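Local coordinates for protein particle-associated lyase (Acinetobacter bacteriophage AP22, PDB 4Y9V) that probably cleaves the capsular polysaccharide of Acinetobacter baumannii as a lyase, serving as the tailspike with which the phage recognises its host, at residues A[135-141]-A[183-189]. Residue numbers count along the deposited sequence, not the author numbering.
Sequences SQSFDVA and NTVKFFG
Strands 137-139 and 184-187 run antiparallel, their axes 4.6 Å apart at 160°. F138 and V185 form the hydrogen-bonded pair (F138 N to V185 O 2.9 Å, V185 N to F138 O 2.8 Å), flanked by the non-hydrogen-bonded pairs S137-K186 and D139-T184; F187 N to Q136 O and V140 N to N183 O, both 2.9 Å, continue the pairing. On the buried face, F138 (chi1 p) lays its bulky ring against V185 (chi1 t), compact and beta-branched to suit a strand, whose CB sits 4.3 Å from the ring centroid. F187, also p, adds a second filling ring, oblique to the first (F138 CE1 to F187 CD1 3.6 Å), with Q136 CA over its face. The other face is polar: T184 OG1 (chi1 m) donates to D139 OD1 (chi1 m) at 2.7 Å, short groups bonding across a non-hydrogen-bonded pair, while all-t K186 reaches E328 of a second subunit in a salt bridge. This antiparallel pair, buried on one face, belongs to the Ig-like domain inserted in the beta-helix.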
loop_
_atom_site.group_PDB
_atom_site.type_symbol
_atom_site.label_atom_id
_atom_site.label_comp_id
_atom_site.label_asym_id
_atom_site.label_seq_id
_atom_site.Cartn_x
_atom_site.Cartn_y
_atom_site.Cartn_z
ATOM N N SER A 135 26.496 1.150 10.561
ATOM C CA SER A 135 27.405 2.237 10.336
ATOM C C SER A 135 26.743 3.387 9.547
ATOM O O SER A 135 25.986 3.167 8.623
ATOM C CB SER A 135 28.603 1.773 9.511
ATOM O OG SER A 135 29.326 0.740 10.144
ATOM N N GLN A 136 27.160 4.610 9.911
ATOM C CA GLN A 136 26.834 5.828 9.167
ATOM C C GLN A 136 28.104 6.622 8.855
ATOM O O GLN A 136 28.020 7.795 8.482
ATOM C CB GLN A 136 25.807 6.700 9.865
ATOM C CG GLN A 136 26.268 7.268 11.203
ATOM C CD GLN A 136 25.150 8.010 11.913
ATOM O OE1 GLN A 136 24.706 9.068 11.446
ATOM N NE2 GLN A 136 24.631 7.468 12.975
ATOM N N SER A 137 29.263 5.994 8.987
ATOM C CA SER A 137 30.526 6.635 8.674
ATOM C C SER A 137 31.535 5.542 8.372
ATOM O O SER A 137 31.379 4.380 8.721
ATOM C CB SER A 137 31.058 7.502 9.818
ATOM O OG SER A 137 31.259 6.664 10.975
ATOM N N PHE A 138 32.642 5.989 7.736
ATOM C CA PHE A 138 33.766 5.099 7.474
ATOM C C PHE A 138 34.997 5.998 7.303
ATOM O O PHE A 138 34.906 7.138 6.840
ATOM C CB PHE A 138 33.559 4.201 6.262
ATOM C CG PHE A 138 33.232 4.905 4.972
ATOM C CD1 PHE A 138 31.923 5.178 4.629
ATOM C CD2 PHE A 138 34.230 5.280 4.065
ATOM C CE1 PHE A 138 31.589 5.775 3.451
ATOM C CE2 PHE A 138 33.890 5.915 2.879
ATOM C CZ PHE A 138 32.571 6.188 2.555
ATOM N N ASP A 139 36.151 5.425 7.610
ATOM C CA ASP A 139 37.408 6.085 7.342
ATOM C C ASP A 139 37.885 5.651 5.944
ATOM O O ASP A 139 37.605 4.550 5.485
ATOM C CB ASP A 139 38.465 5.675 8.368
ATOM C CG ASP A 139 38.157 6.146 9.750
ATOM O OD1 ASP A 139 37.288 7.066 9.943
ATOM O OD2 ASP A 139 38.727 5.551 10.714
ATOM N N VAL A 140 38.652 6.548 5.330
ATOM C CA VAL A 140 39.290 6.296 4.043
ATOM C C VAL A 140 40.789 6.510 4.192
ATOM O O VAL A 140 41.267 7.164 5.106
ATOM C CB VAL A 140 38.720 7.177 2.916
ATOM C CG1 VAL A 140 37.249 6.815 2.669
ATOM C CG2 VAL A 140 38.881 8.644 3.242
ATOM N N ALA A 141 41.532 6.014 3.195
ATOM C CA ALA A 141 42.967 6.264 3.145
ATOM C C ALA A 141 43.261 7.735 2.769
ATOM O O ALA A 141 44.334 8.222 3.167
ATOM C CB ALA A 141 43.636 5.306 2.211
ATOM N N ASN A 183 40.193 11.985 7.873
ATOM C CA ASN A 183 39.914 10.894 6.950
ATOM C C ASN A 183 38.623 10.159 7.297
ATOM O O ASN A 183 38.381 9.082 6.727
ATOM C CB ASN A 183 41.092 9.905 6.904
ATOM C CG ASN A 183 42.225 10.452 5.974
ATOM O OD1 ASN A 183 42.036 11.243 4.987
ATOM N ND2 ASN A 183 43.401 9.964 6.156
ATOM N N THR A 184 37.764 10.740 8.107
ATOM C CA THR A 184 36.486 10.135 8.460
ATOM C C THR A 184 35.362 10.763 7.634
ATOM O O THR A 184 35.136 11.987 7.683
ATOM C CB THR A 184 36.199 10.301 9.950
ATOM O OG1 THR A 184 37.235 9.629 10.705
ATOM C CG2 THR A 184 34.855 9.660 10.314
ATOM N N VAL A 185 34.662 9.923 6.896
ATOM C CA VAL A 185 33.547 10.311 6.042
ATOM C C VAL A 185 32.252 9.885 6.715
ATOM O O VAL A 185 32.024 8.677 6.896
ATOM C CB VAL A 185 33.684 9.643 4.678
ATOM C CG1 VAL A 185 32.511 10.022 3.767
ATOM C CG2 VAL A 185 35.019 10.018 4.034
ATOM N N LYS A 186 31.421 10.843 7.126
ATOM C CA LYS A 186 30.074 10.519 7.609
ATOM C C LYS A 186 29.150 10.614 6.418
ATOM O O LYS A 186 29.259 11.596 5.637
ATOM C CB LYS A 186 29.675 11.486 8.722
ATOM C CG LYS A 186 28.387 11.102 9.424
ATOM C CD LYS A 186 28.082 11.969 10.632
ATOM C CE LYS A 186 26.886 11.462 11.424
ATOM N NZ LYS A 186 26.581 12.287 12.599
ATOM N N PHE A 187 28.271 9.644 6.237
ATOM C CA PHE A 187 27.355 9.629 5.098
ATOM C C PHE A 187 25.923 9.564 5.614
ATOM O O PHE A 187 25.654 9.167 6.736
ATOM C CB PHE A 187 27.684 8.491 4.112
ATOM C CG PHE A 187 27.529 7.088 4.672
ATOM C CD1 PHE A 187 28.559 6.439 5.312
ATOM C CD2 PHE A 187 26.308 6.422 4.541
ATOM C CE1 PHE A 187 28.402 5.148 5.794
ATOM C CE2 PHE A 187 26.144 5.160 5.009
ATOM C CZ PHE A 187 27.190 4.524 5.648
ATOM N N PHE A 188 24.984 9.957 4.746
ATOM C CA PHE A 188 23.582 9.916 5.091
ATOM C C PHE A 188 23.046 8.490 5.022
ATOM O O PHE A 188 23.305 7.734 4.065
ATOM C CB PHE A 188 22.785 10.828 4.157
ATOM C CG PHE A 188 22.997 12.285 4.474
ATOM C CD1 PHE A 188 22.417 12.858 5.577
ATOM C CD2 PHE A 188 23.776 13.093 3.645
ATOM C CE1 PHE A 188 22.588 14.211 5.866
ATOM C CE2 PHE A 188 23.954 14.431 3.924
ATOM C CZ PHE A 188 23.337 15.000 5.034
ATOM N N GLY A 189 22.261 8.113 6.003
ATOM C CA GLY A 189 21.685 6.773 6.030
ATOM C C GLY A 189 22.582 5.793 6.741
ATOM O O GLY A 189 23.448 6.151 7.515
HETATM O O HOH W 1 24.579 10.341 8.994
HETATM O O HOH W 2 45.409 10.708 4.175
#